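Side-chain contacts in arfgap-like finger domain containing protein (Cryptosporidium parvum Iowa II, PDB 2OWA), which probably acts as a GTPase-activating protein for ADP-ribosylation factors through the zinc-finger domain that this chain contains: residues A[39-44]-A[64-69]; A[52-57]-A[118-123]; A[75-78]-A[83-86]. All coordinates share one frame; numbering follows the deposited sequence.

Interaction 1. Residues A[39-44]-A[64-69]; sequences CFDCES and SDHRKM. With ZN (zinc ion), chain C.
Asp41 and His66 meet through one hydrogen bond, NE2 of His66 donating to OD2 of Asp41 at 2.8 Å with an N-H...O angle of 158°. It joins the first CxxC loop of a Cys4 zinc finger, the hallmark of the ArfGAP domain, to helix 60-67, which begins in the second pair of zinc ligands. The carboxylate oxygen lies in the imidazole plane, at the edge of the ring, while the ring nitrogen reaches OD2 on its syn side, somewhat out of the carboxylate plane. The carboxylate and ring planes are 31° apart and do not stack.

Both ends of the pair are held from behind. ND1 of His66 is hydrogen-bonded to Ser74 OG, which fixes the flip of the ring; on the acid, OD2 also forms a salt bridge with Lys117 NZ and OD1 a hydrogen bond with Tyr119 OH. With three polar groups around it in a buried setting, the carboxylate is probably kept ionised.

One layer further out is the metal. Cys39 and Cys42 each place SG 2.4 Å from the zinc ion, and Cys59 and Cys62 complete the site. With chi1 at 165°, the sulfur of Cys39 swings away from its own N and faces the N-H groups of the residues that follow: Cys42 N donates to Cys39 SG at 3.5 Å, nearly straight, and Asp41 N adds a weaker bond to the same sulfur.

Interaction 2. Residues A[52-57]-A[118-123]; sequences LSFAVF and EYASSI
Tyr119 O, on the turn that carries the Tyr119 and Ala120 side chains against Phe54, is gripped by two donors of one residue: Ser122 OG at 2.7 Å and Ser122 N at 3.3 Å from Tyr119 O, both reaching it from the same face of the carbonyl plane. Ser122 OG also caps Gly125 N, so the serine is the N-cap of helix 123-135 and ties its start to the short helix 118-121.

Across the contact the meeting is apolar. The rings form a T-shaped pair, with the CE1 edge of Tyr119 pointing at one face of Phe54; CE1 of Tyr119 is 3.9 Å from Phe54 CD2. The ring centroids are 5.4 Å apart and the planes stand at 73°.

Phe54 belongs to the hairpin link between strands 49-51 and 56-58 of the zinc-finger domain, where Ala55 and Val56 form a G1 beta bulge. The far end of its ring reaches the helix itself: Phe54 CE2 lies 3.7 Å from Ala120 CB and Phe54 CZ 3.4 Å from Ala120 CA. At the phenol end, Val56 CG2 lies 4.4 Å from Tyr119 OH.

Interaction 3. Residues A[75-78]-A[83-86]; sequences FVRS and KFTP
Phe84 brings the outer end of its ring against Arg77 and Ser78 on strand 76-78, an outermost strand of the small antiparallel sheet, and this is the close-packed half of the contact. CZ of Phe84 is 3.5 Å from Arg77 CB, met obliquely to the ring. Next to it the carbonyl oxygen of Ser78 lies in the ring plane, at the edge, with Ser78 O 3.4 Å from Phe84 CE2; that places the oxygen beside the slightly positive C-H rim, away from the pi cloud. The same ring meets Phe27 of helix 20-32 edge-to-face and touches Leu50 of the neighbouring strand, so Phe84 pins the loop before helix 86-94 to the sheet.

The other half is wet. Arg77 NE and Lys83 O are 4.5 Å apart, too far for a direct bond, and two waters bridge them. Each water donates to Lys83 O, at 2.8 Å for water 1 and 2.7 Å for water 2, and each receives only a weak bond from Arg77 NE. The arginine chain bends at CG (chi2 -65°) and turns its head back along its own strand, where NH1 donates to Val76 O at 2.9 Å and a guanidinium face lies against Phe75 CZ. Direct attraction is thus mainly apolar; the polar link is indirect, through two waters that bind Lys83 O firmly and Arg77 NE weakly, while Lys83 NZ pairs with Asp20 OD1.

Interactions 1 and 2 form one continuous patch, their centres 10 Å apart: Asp41 OD1 and Tyr119 OH, 2.6 Å apart, probably share a hydrogen bond, and Phe40 N reaches Phe57 O at 2.9 Å. The patch lies beside the metal, with the Tyr119 side chain about 9 Å from the zinc ion at the nearest atoms. Interaction 3 sits farther off, its centre 16 Å from that of interaction 1, and the Ser78 side chain is about 14 Å from the zinc. It still meets both others: Val76 CG2 packs on His66 CB at 3.3 Å, while Leu52 N and Phe75 O, 2.8 Å apart, probably bond next to the paired strands 49-51 and 76-78.

Interaction 1. Residues A[39-44]-A[64-69]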
ATOM      1  N   CYS A  39       2.960 -10.548  -1.564  1.00 22.43           N
ATOM      2  CA  CYS A  39       3.486  -9.214  -1.935  1.00 20.95           C
ATOM      3  C   CYS A  39       2.899  -8.762  -3.273  1.00 20.94           C
ATOM      4  O   CYS A  39       2.800  -9.558  -4.208  1.00 21.21           O
ATOM      5  CB  CYS A  39       4.997  -9.262  -2.025  1.00 19.17           C
ATOM      6  SG  CYS A  39       5.809  -7.897  -2.836  1.00 20.82           S
ATOM      7  N   PHE A  40       2.534  -7.490  -3.369  1.00 19.33           N
ATOM      8  CA  PHE A  40       1.945  -6.957  -4.605  1.00 19.61           C
ATOM      9  C   PHE A  40       2.899  -7.094  -5.809  1.00 20.29           C
ATOM     10  O   PHE A  40       2.442  -7.293  -6.941  1.00 20.32           O
ATOM     11  CB  PHE A  40       1.526  -5.479  -4.430  1.00 18.34           C
ATOM     12  CG  PHE A  40       0.711  -4.942  -5.583  1.00 17.65           C
ATOM     13  CD1 PHE A  40      -0.625  -5.316  -5.740  1.00 15.52           C
ATOM     14  CD2 PHE A  40       1.268  -4.059  -6.490  1.00 16.97           C
ATOM     15  CE1 PHE A  40      -1.398  -4.833  -6.821  1.00 16.56           C
ATOM     16  CE2 PHE A  40       0.482  -3.560  -7.583  1.00 16.05           C
ATOM     17  CZ  PHE A  40      -0.849  -3.972  -7.719  1.00 16.28           C
ATOM     18  N   ASP A  41       4.204  -6.961  -5.575  1.00 20.83           N
ATOM     19  CA  ASP A  41       5.181  -7.008  -6.684  1.00 21.28           C
ATOM     20  C   ASP A  41       5.682  -8.412  -7.041  1.00 22.85           C
ATOM     21  O   ASP A  41       5.786  -8.746  -8.235  1.00 24.35           O
ATOM     22  CB  ASP A  41       6.401  -6.131  -6.380  1.00 20.71           C
ATOM     23  CG  ASP A  41       6.063  -4.654  -6.293  1.00 20.51           C
ATOM     24  OD1 ASP A  41       4.852  -4.314  -6.324  1.00 18.79           O
ATOM     25  OD2 ASP A  41       7.025  -3.845  -6.191  1.00 18.45           O
ATOM     26  N   CYS A  42       5.997  -9.236  -6.035  1.00 23.98           N
ATOM     27  CA  CYS A  42       6.661 -10.504  -6.313  1.00 25.38           C
ATOM     28  C   CYS A  42       5.986 -11.752  -5.750  1.00 27.24           C
ATOM     29  O   CYS A  42       6.511 -12.854  -5.900  1.00 27.59           O
ATOM     30  CB  CYS A  42       8.095 -10.450  -5.816  1.00 25.56           C
ATOM     31  SG  CYS A  42       8.247 -10.770  -4.061  1.00 22.67           S
ATOM     32  N   GLU A  43       4.868 -11.576  -5.063  1.00 28.54           N
ATOM     33  CA  GLU A  43       4.123 -12.687  -4.483  1.00 31.78           C
ATOM     34  C   GLU A  43       4.788 -13.489  -3.309  1.00 31.76           C
ATOM     35  O   GLU A  43       4.244 -14.517  -2.883  1.00 32.38           O
ATOM     36  CB  GLU A  43       3.542 -13.605  -5.590  1.00 31.90           C
ATOM     37  CG  GLU A  43       2.775 -12.825  -6.702  1.00 33.98           C
ATOM     38  CD  GLU A  43       2.042 -13.699  -7.700  1.00 35.82           C
ATOM     39  OE1 GLU A  43       2.658 -14.607  -8.315  1.00 44.35           O
ATOM     40  OE2 GLU A  43       0.822 -13.466  -7.909  1.00 43.80           O
ATOM     41  N   SER A  44       5.937 -13.016  -2.810  1.00 31.29           N
ATOM     42  CA  SER A  44       6.512 -13.444  -1.531  1.00 30.06           C
ATOM     43  C   SER A  44       5.409 -13.371  -0.492  1.00 29.87           C
ATOM     44  O   SER A  44       4.610 -12.454  -0.499  1.00 29.46           O
ATOM     45  CB  SER A  44       7.697 -12.533  -1.136  1.00 30.54           C
ATOM     46  OG  SER A  44       8.067 -12.654   0.242  1.00 30.40           O
ATOM     47  N   SER A  64      12.621  -2.216  -0.240  1.00 26.68           N
ATOM     48  CA  SER A  64      13.897  -1.552  -0.537  1.00 27.79           C
ATOM     49  C   SER A  64      13.887  -0.909  -1.882  1.00 26.35           C
ATOM     50  O   SER A  64      14.243   0.251  -1.985  1.00 26.44           O
ATOM     51  CB  SER A  64      15.113  -2.494  -0.431  1.00 28.04           C
ATOM     52  OG  SER A  64      15.280  -2.926   0.902  1.00 31.38           O
ATOM     53  N   ASP A  65      13.514  -1.659  -2.919  1.00 25.82           N
ATOM     54  CA  ASP A  65      13.359  -1.075  -4.268  1.00 25.17           C
ATOM     55  C   ASP A  65      12.471   0.151  -4.293  1.00 24.30           C
ATOM     56  O   ASP A  65      12.836   1.167  -4.890  1.00 23.99           O
ATOM     57  CB  ASP A  65      12.863  -2.104  -5.289  1.00 25.56           C
ATOM     58  CG  ASP A  65      13.803  -3.322  -5.413  1.00 29.99           C
ATOM     59  OD1 ASP A  65      15.029  -3.201  -5.169  1.00 29.53           O
ATOM     60  OD2 ASP A  65      13.288  -4.421  -5.703  1.00 33.37           O
ATOM     61  N   HIS A  66      11.294   0.055  -3.675  1.00 23.83           N
ATOM     62  CA  HIS A  66      10.387   1.201  -3.563  1.00 24.31           C
ATOM     63  C   HIS A  66      11.008   2.392  -2.832  1.00 25.15           C
ATOM     64  O   HIS A  66      10.751   3.522  -3.188  1.00 25.50           O
ATOM     65  CB  HIS A  66       9.099   0.815  -2.843  1.00 22.39           C
ATOM     66  CG  HIS A  66       8.138   0.060  -3.699  1.00 21.45           C
ATOM     67  ND1 HIS A  66       6.913   0.570  -4.063  1.00 21.47           N
ATOM     68  CD2 HIS A  66       8.227  -1.162  -4.275  1.00 18.82           C
ATOM     69  CE1 HIS A  66       6.273  -0.308  -4.812  1.00 20.13           C
ATOM     70  NE2 HIS A  66       7.057  -1.367  -4.959  1.00 20.72           N
ATOM     71  N   ARG A  67      11.798   2.121  -1.801  1.00 26.34           N
ATOM     72  CA  ARG A  67      12.427   3.179  -1.003  1.00 28.91           C
ATOM     73  C   ARG A  67      13.457   3.999  -1.808  1.00 28.29           C
ATOM     74  O   ARG A  67      13.733   5.154  -1.472  1.00 28.83           O
ATOM     75  CB  ARG A  67      13.054   2.602   0.293  1.00 28.53           C
ATOM     76  CG  ARG A  67      12.034   2.269   1.409  1.00 31.85           C
ATOM     77  CD  ARG A  67      12.698   1.902   2.767  1.00 31.78           C
ATOM     78  NE  ARG A  67      13.515   0.681   2.704  1.00 43.25           N
ATOM     79  CZ  ARG A  67      13.100  -0.565   2.992  1.00 46.39           C
ATOM     80  NH1 ARG A  67      11.853  -0.815   3.367  1.00 48.55           N
ATOM     81  NH2 ARG A  67      13.938  -1.590   2.896  1.00 48.22           N
ATOM     82  N   LYS A  68      14.015   3.397  -2.857  1.00 28.22           N
ATOM     83  CA  LYS A  68      14.918   4.099  -3.781  1.00 28.25           C
ATOM     84  C   LYS A  68      14.218   4.976  -4.816  1.00 27.08           C
ATOM     85  O   LYS A  68      14.870   5.700  -5.546  1.00 26.71           O
ATOM     86  CB  LYS A  68      15.785   3.107  -4.548  1.00 28.49           C
ATOM     87  CG  LYS A  68      16.613   2.153  -3.720  1.00 31.47           C
ATOM     88  CD  LYS A  68      17.268   1.143  -4.685  1.00 35.39           C
ATOM     89  CE  LYS A  68      17.584  -0.179  -3.999  1.00 39.72           C
ATOM     90  NZ  LYS A  68      18.357   0.039  -2.740  1.00 38.91           N
ATOM     91  N   MET A  69      12.900   4.893  -4.915  1.00 27.00           N
ATOM     92  CA  MET A  69      12.184   5.623  -5.954  1.00 26.72           C
ATOM     93  C   MET A  69      11.800   7.048  -5.554  1.00 27.07           C
ATOM     94  O   MET A  69      11.698   7.922  -6.416  1.00 29.24           O
ATOM     95  CB  MET A  69      10.927   4.865  -6.351  1.00 26.63           C
ATOM     96  CG  MET A  69      11.220   3.500  -6.933  1.00 27.35           C
ATOM     97  SD  MET A  69       9.749   2.584  -7.423  1.00 27.07           S
ATOM     98  CE  MET A  69       8.692   2.712  -6.038  1.00 33.03           C
TER
HETATM   99 ZN    ZN C 201       8.106  -8.596  -3.083  1.00 24.29          ZN

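Interaction 2. Residues A[52-57]-A[118-123]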
ATOM      1  N   LEU A  52       2.005   3.420   0.785  1.00 18.92           N
ATOM      2  CA  LEU A  52       0.766   4.114   1.077  1.00 19.42           C
ATOM      3  C   LEU A  52       0.112   4.621  -0.197  1.00 19.06           C
ATOM      4  O   LEU A  52      -1.091   4.563  -0.307  1.00 20.22           O
ATOM      5  CB  LEU A  52       0.953   5.279   2.047  1.00 20.04           C
ATOM      6  CG  LEU A  52       0.825   4.843   3.511  1.00 23.44           C
ATOM      7  CD1 LEU A  52       1.445   5.910   4.417  1.00 26.70           C
ATOM      8  CD2 LEU A  52      -0.658   4.490   3.911  1.00 22.53           C
ATOM      9  N   SER A  53       0.924   5.055  -1.166  1.00 19.18           N
ATOM     10  CA  SER A  53       0.456   5.650  -2.447  1.00 19.25           C
ATOM     11  C   SER A  53      -0.610   4.820  -3.149  1.00 19.21           C
ATOM     12  O   SER A  53      -1.640   5.333  -3.564  1.00 19.43           O
ATOM     13  CB  SER A  53       1.650   5.837  -3.415  1.00 18.05           C
ATOM     14  OG  SER A  53       2.772   6.408  -2.735  1.00 20.16           O
ATOM     15  N   PHE A  54      -0.339   3.526  -3.280  1.00 19.61           N
ATOM     16  CA  PHE A  54      -1.249   2.596  -3.958  1.00 19.26           C
ATOM     17  C   PHE A  54      -2.023   1.740  -2.969  1.00 18.82           C
ATOM     18  O   PHE A  54      -2.797   0.883  -3.361  1.00 19.46           O
ATOM     19  CB  PHE A  54      -0.427   1.755  -4.942  1.00 19.26           C
ATOM     20  CG  PHE A  54       0.497   2.592  -5.764  1.00 18.96           C
ATOM     21  CD1 PHE A  54      -0.016   3.466  -6.742  1.00 21.52           C
ATOM     22  CD2 PHE A  54       1.872   2.551  -5.547  1.00 17.90           C
ATOM     23  CE1 PHE A  54       0.840   4.277  -7.497  1.00 18.22           C
ATOM     24  CE2 PHE A  54       2.720   3.343  -6.288  1.00 18.57           C
ATOM     25  CZ  PHE A  54       2.219   4.193  -7.261  1.00 19.65           C
ATOM     26  N   ALA A  55      -1.815   1.996  -1.673  1.00 19.65           N
ATOM     27  CA  ALA A  55      -2.340   1.132  -0.612  1.00 17.87           C
ATOM     28  C   ALA A  55      -2.106  -0.343  -0.925  1.00 17.66           C
ATOM     29  O   ALA A  55      -3.024  -1.150  -0.883  1.00 18.58           O
ATOM     30  CB  ALA A  55      -3.834   1.412  -0.368  1.00 18.66           C
ATOM     31  N   VAL A  56      -0.868  -0.705  -1.258  1.00 18.83           N
ATOM     32  CA  VAL A  56      -0.532  -2.106  -1.465  1.00 17.08           C
ATOM     33  C   VAL A  56       0.450  -2.579  -0.376  1.00 17.20           C
ATOM     34  O   VAL A  56       1.247  -1.792   0.126  1.00 16.27           O
ATOM     35  CB  VAL A  56       0.030  -2.386  -2.874  1.00 16.69           C
ATOM     36  CG1 VAL A  56      -1.091  -2.145  -3.977  1.00 15.38           C
ATOM     37  CG2 VAL A  56       1.246  -1.514  -3.135  1.00 16.74           C
ATOM     38  N   PHE A  57       0.375  -3.862  -0.039  1.00 17.54           N
ATOM     39  CA  PHE A  57       1.376  -4.525   0.825  1.00 17.74           C
ATOM     40  C   PHE A  57       2.448  -5.236   0.007  1.00 17.18           C
ATOM     41  O   PHE A  57       2.127  -5.931  -0.964  1.00 18.61           O
ATOM     42  CB  PHE A  57       0.727  -5.545   1.749  1.00 17.85           C
ATOM     43  CG  PHE A  57      -0.178  -4.938   2.741  1.00 19.95           C
ATOM     44  CD1 PHE A  57       0.307  -4.532   3.972  1.00 19.59           C
ATOM     45  CD2 PHE A  57      -1.538  -4.748   2.436  1.00 17.00           C
ATOM     46  CE1 PHE A  57      -0.565  -3.932   4.920  1.00 22.97           C
ATOM     47  CE2 PHE A  57      -2.398  -4.168   3.350  1.00 18.50           C
ATOM     48  CZ  PHE A  57      -1.923  -3.778   4.605  1.00 20.32           C
ATOM     49  N   GLU A 118       6.854  -0.692 -12.855  1.00 20.15           N
ATOM     50  CA  GLU A 118       6.398   0.213 -13.926  1.00 19.13           C
ATOM     51  C   GLU A 118       5.083   0.863 -13.523  1.00 18.85           C
ATOM     52  O   GLU A 118       4.920   2.048 -13.755  1.00 18.58           O
ATOM     53  CB  GLU A 118       6.292  -0.473 -15.274  1.00 18.18           C
ATOM     54  CG  GLU A 118       5.779   0.447 -16.465  1.00 20.47           C
ATOM     55  CD  GLU A 118       5.754  -0.296 -17.846  1.00 21.46           C
ATOM     56  OE1 GLU A 118       6.784  -0.355 -18.529  1.00 24.19           O
ATOM     57  OE2 GLU A 118       4.683  -0.810 -18.257  1.00 22.04           O
ATOM     58  N   TYR A 119       4.173   0.125 -12.889  1.00 18.04           N
ATOM     59  CA  TYR A 119       2.902   0.720 -12.433  1.00 17.76           C
ATOM     60  C   TYR A 119       3.103   1.956 -11.549  1.00 18.09           C
ATOM     61  O   TYR A 119       2.367   2.896 -11.679  1.00 18.85           O
ATOM     62  CB  TYR A 119       1.982  -0.301 -11.727  1.00 16.37           C
ATOM     63  CG  TYR A 119       2.504  -0.711 -10.364  1.00 15.46           C
ATOM     64  CD1 TYR A 119       2.140  -0.015  -9.219  1.00 11.99           C
ATOM     65  CD2 TYR A 119       3.391  -1.792 -10.237  1.00 15.49           C
ATOM     66  CE1 TYR A 119       2.637  -0.395  -7.945  1.00 15.04           C
ATOM     67  CE2 TYR A 119       3.897  -2.195  -8.968  1.00 15.74           C
ATOM     68  CZ  TYR A 119       3.524  -1.462  -7.823  1.00 14.88           C
ATOM     69  OH  TYR A 119       3.991  -1.838  -6.557  1.00 15.04           O
ATOM     70  N   ALA A 120       4.084   1.919 -10.646  1.00 19.06           N
ATOM     71  CA  ALA A 120       4.321   2.972  -9.682  1.00 18.80           C
ATOM     72  C   ALA A 120       4.649   4.311 -10.350  1.00 19.95           C
ATOM     73  O   ALA A 120       4.250   5.352  -9.829  1.00 19.64           O
ATOM     74  CB  ALA A 120       5.438   2.589  -8.688  1.00 18.97           C
ATOM     75  N   SER A 121       5.397   4.279 -11.454  1.00 19.39           N
ATOM     76  CA  SER A 121       5.847   5.530 -12.100  1.00 20.13           C
ATOM     77  C   SER A 121       4.930   5.950 -13.243  1.00 20.46           C
ATOM     78  O   SER A 121       5.115   7.042 -13.838  1.00 21.29           O
ATOM     79  CB  SER A 121       7.299   5.418 -12.583  1.00 20.85           C
ATOM     80  OG  SER A 121       7.485   4.396 -13.589  1.00 21.24           O
ATOM     81  N   SER A 122       3.970   5.079 -13.552  1.00 19.91           N
ATOM     82  CA  SER A 122       3.066   5.274 -14.682  1.00 20.84           C
ATOM     83  C   SER A 122       2.003   6.352 -14.408  1.00 20.98           C
ATOM     84  O   SER A 122       1.625   6.563 -13.269  1.00 19.91           O
ATOM     85  CB  SER A 122       2.387   3.959 -15.068  1.00 20.66           C
ATOM     86  OG  SER A 122       1.367   3.602 -14.139  1.00 21.29           O
ATOM     87  N   ILE A 123       1.509   6.999 -15.460  1.00 21.24           N
ATOM     88  CA  ILE A 123       0.332   7.864 -15.335  1.00 22.72           C
ATOM     89  C   ILE A 123      -0.897   7.140 -14.760  1.00 21.96           C
ATOM     90  O   ILE A 123      -1.680   7.761 -14.022  1.00 21.15           O
ATOM     91  CB  ILE A 123      -0.012   8.569 -16.697  1.00 24.04           C
ATOM     92  CG1 ILE A 123      -1.272   9.416 -16.564  1.00 26.60           C
ATOM     93  CG2 ILE A 123      -0.173   7.555 -17.797  1.00 24.55           C
ATOM     94  CD1 ILE A 123      -1.070  10.838 -17.103  1.00 31.43           C
TER

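Interaction 3. Residues A[75-78]-A[83-86]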
ATOM      1  N   PHE A  75       5.528   5.782  -1.450  1.00 23.54           N
ATOM      2  CA  PHE A  75       5.746   6.281  -0.083  1.00 22.49           C
ATOM      3  C   PHE A  75       5.633   5.074   0.817  1.00 21.72           C
ATOM      4  O   PHE A  75       4.543   4.560   1.036  1.00 20.10           O
ATOM      5  CB  PHE A  75       4.665   7.336   0.251  1.00 24.48           C
ATOM      6  CG  PHE A  75       4.720   7.903   1.664  1.00 24.80           C
ATOM      7  CD1 PHE A  75       5.218   9.171   1.905  1.00 29.70           C
ATOM      8  CD2 PHE A  75       4.189   7.191   2.747  1.00 31.43           C
ATOM      9  CE1 PHE A  75       5.236   9.722   3.191  1.00 27.07           C
ATOM     10  CE2 PHE A  75       4.212   7.711   4.059  1.00 30.42           C
ATOM     11  CZ  PHE A  75       4.729   9.001   4.270  1.00 31.19           C
ATOM     12  N   VAL A  76       6.769   4.637   1.349  1.00 20.50           N
ATOM     13  CA  VAL A  76       6.909   3.284   1.901  1.00 22.14           C
ATOM     14  C   VAL A  76       6.950   3.337   3.423  1.00 21.39           C
ATOM     15  O   VAL A  76       7.608   4.204   3.991  1.00 21.45           O
ATOM     16  CB  VAL A  76       8.197   2.593   1.334  1.00 21.81           C
ATOM     17  CG1 VAL A  76       8.551   1.308   2.087  1.00 23.79           C
ATOM     18  CG2 VAL A  76       8.054   2.368  -0.147  1.00 22.68           C
ATOM     19  N   ARG A  77       6.216   2.418   4.049  1.00 21.46           N
ATOM     20  CA  ARG A  77       6.202   2.218   5.503  1.00 22.20           C
ATOM     21  C   ARG A  77       6.217   0.740   5.831  1.00 21.07           C
ATOM     22  O   ARG A  77       5.823  -0.085   5.026  1.00 20.11           O
ATOM     23  CB  ARG A  77       4.924   2.831   6.150  1.00 21.58           C
ATOM     24  CG  ARG A  77       4.824   4.361   6.064  1.00 25.01           C
ATOM     25  CD  ARG A  77       5.961   4.925   6.894  1.00 29.37           C
ATOM     26  NE  ARG A  77       5.983   6.378   7.052  1.00 29.12           N
ATOM     27  CZ  ARG A  77       6.796   7.203   6.382  1.00 29.02           C
ATOM     28  NH1 ARG A  77       7.616   6.749   5.415  1.00 21.76           N
ATOM     29  NH2 ARG A  77       6.755   8.503   6.656  1.00 28.39           N
ATOM     30  N   SER A  78       6.654   0.428   7.046  1.00 21.11           N
ATOM     31  CA  SER A  78       6.527  -0.896   7.590  1.00 20.56           C
ATOM     32  C   SER A  78       5.231  -0.953   8.407  1.00 20.58           C
ATOM     33  O   SER A  78       5.064  -0.164   9.348  1.00 19.41           O
ATOM     34  CB  SER A  78       7.728  -1.165   8.496  1.00 20.64           C
ATOM     35  OG  SER A  78       7.485  -2.349   9.205  1.00 25.82           O
ATOM     36  N   LYS A  83       4.995   4.504  12.490  1.00 21.71           N
ATOM     37  CA  LYS A  83       3.854   5.255  12.984  1.00 20.72           C
ATOM     38  C   LYS A  83       2.931   5.625  11.788  1.00 19.16           C
ATOM     39  O   LYS A  83       3.399   5.856  10.684  1.00 19.27           O
ATOM     40  CB  LYS A  83       4.322   6.537  13.704  1.00 20.69           C
ATOM     41  CG  LYS A  83       5.337   6.354  14.895  1.00 23.63           C
ATOM     42  CD  LYS A  83       4.720   5.451  15.906  1.00 26.50           C
ATOM     43  CE  LYS A  83       4.824   5.965  17.335  1.00 29.78           C
ATOM     44  NZ  LYS A  83       4.028   5.032  18.210  1.00 30.99           N
ATOM     45  N   PHE A  84       1.631   5.634  12.027  1.00 18.11           N
ATOM     46  CA  PHE A  84       0.627   5.946  11.004  1.00 17.08           C
ATOM     47  C   PHE A  84      -0.336   7.020  11.560  1.00 17.26           C
ATOM     48  O   PHE A  84      -0.601   7.012  12.747  1.00 16.15           O
ATOM     49  CB  PHE A  84      -0.133   4.671  10.635  1.00 16.08           C
ATOM     50  CG  PHE A  84       0.694   3.695   9.834  1.00 16.08           C
ATOM     51  CD1 PHE A  84       0.640   3.700   8.441  1.00 16.35           C
ATOM     52  CD2 PHE A  84       1.570   2.813  10.484  1.00 18.15           C
ATOM     53  CE1 PHE A  84       1.436   2.781   7.690  1.00 18.61           C
ATOM     54  CE2 PHE A  84       2.380   1.919   9.744  1.00 16.98           C
ATOM     55  CZ  PHE A  84       2.313   1.915   8.366  1.00 17.91           C
ATOM     56  N   THR A  85      -0.834   7.919  10.700  1.00 16.54           N
ATOM     57  CA  THR A  85      -1.975   8.759  11.017  1.00 17.15           C
ATOM     58  C   THR A  85      -3.277   7.985  10.766  1.00 17.22           C
ATOM     59  O   THR A  85      -3.278   6.967  10.043  1.00 16.71           O
ATOM     60  CB  THR A  85      -1.995  10.068  10.219  1.00 16.76           C
ATOM     61  OG1 THR A  85      -2.290   9.772   8.852  1.00 20.20           O
ATOM     62  CG2 THR A  85      -0.667  10.802  10.355  1.00 17.88           C
ATOM     63  N   PRO A  86      -4.383   8.439  11.386  1.00 17.03           N
ATOM     64  CA  PRO A  86      -5.654   7.751  11.231  1.00 18.26           C
ATOM     65  C   PRO A  86      -6.133   7.706   9.764  1.00 17.49           C
ATOM     66  O   PRO A  86      -6.646   6.682   9.324  1.00 17.63           O
ATOM     67  CB  PRO A  86      -6.618   8.578  12.114  1.00 18.57           C
ATOM     68  CG  PRO A  86      -5.720   9.241  13.128  1.00 18.25           C
ATOM     69  CD  PRO A  86      -4.500   9.604  12.283  1.00 18.57           C
TER
HETATM   70  O   HOH W   1       5.625   7.292   9.922  1.00 27.99           O
HETATM   71  O   HOH W   2       2.891   6.569   8.108  1.00 29.58           O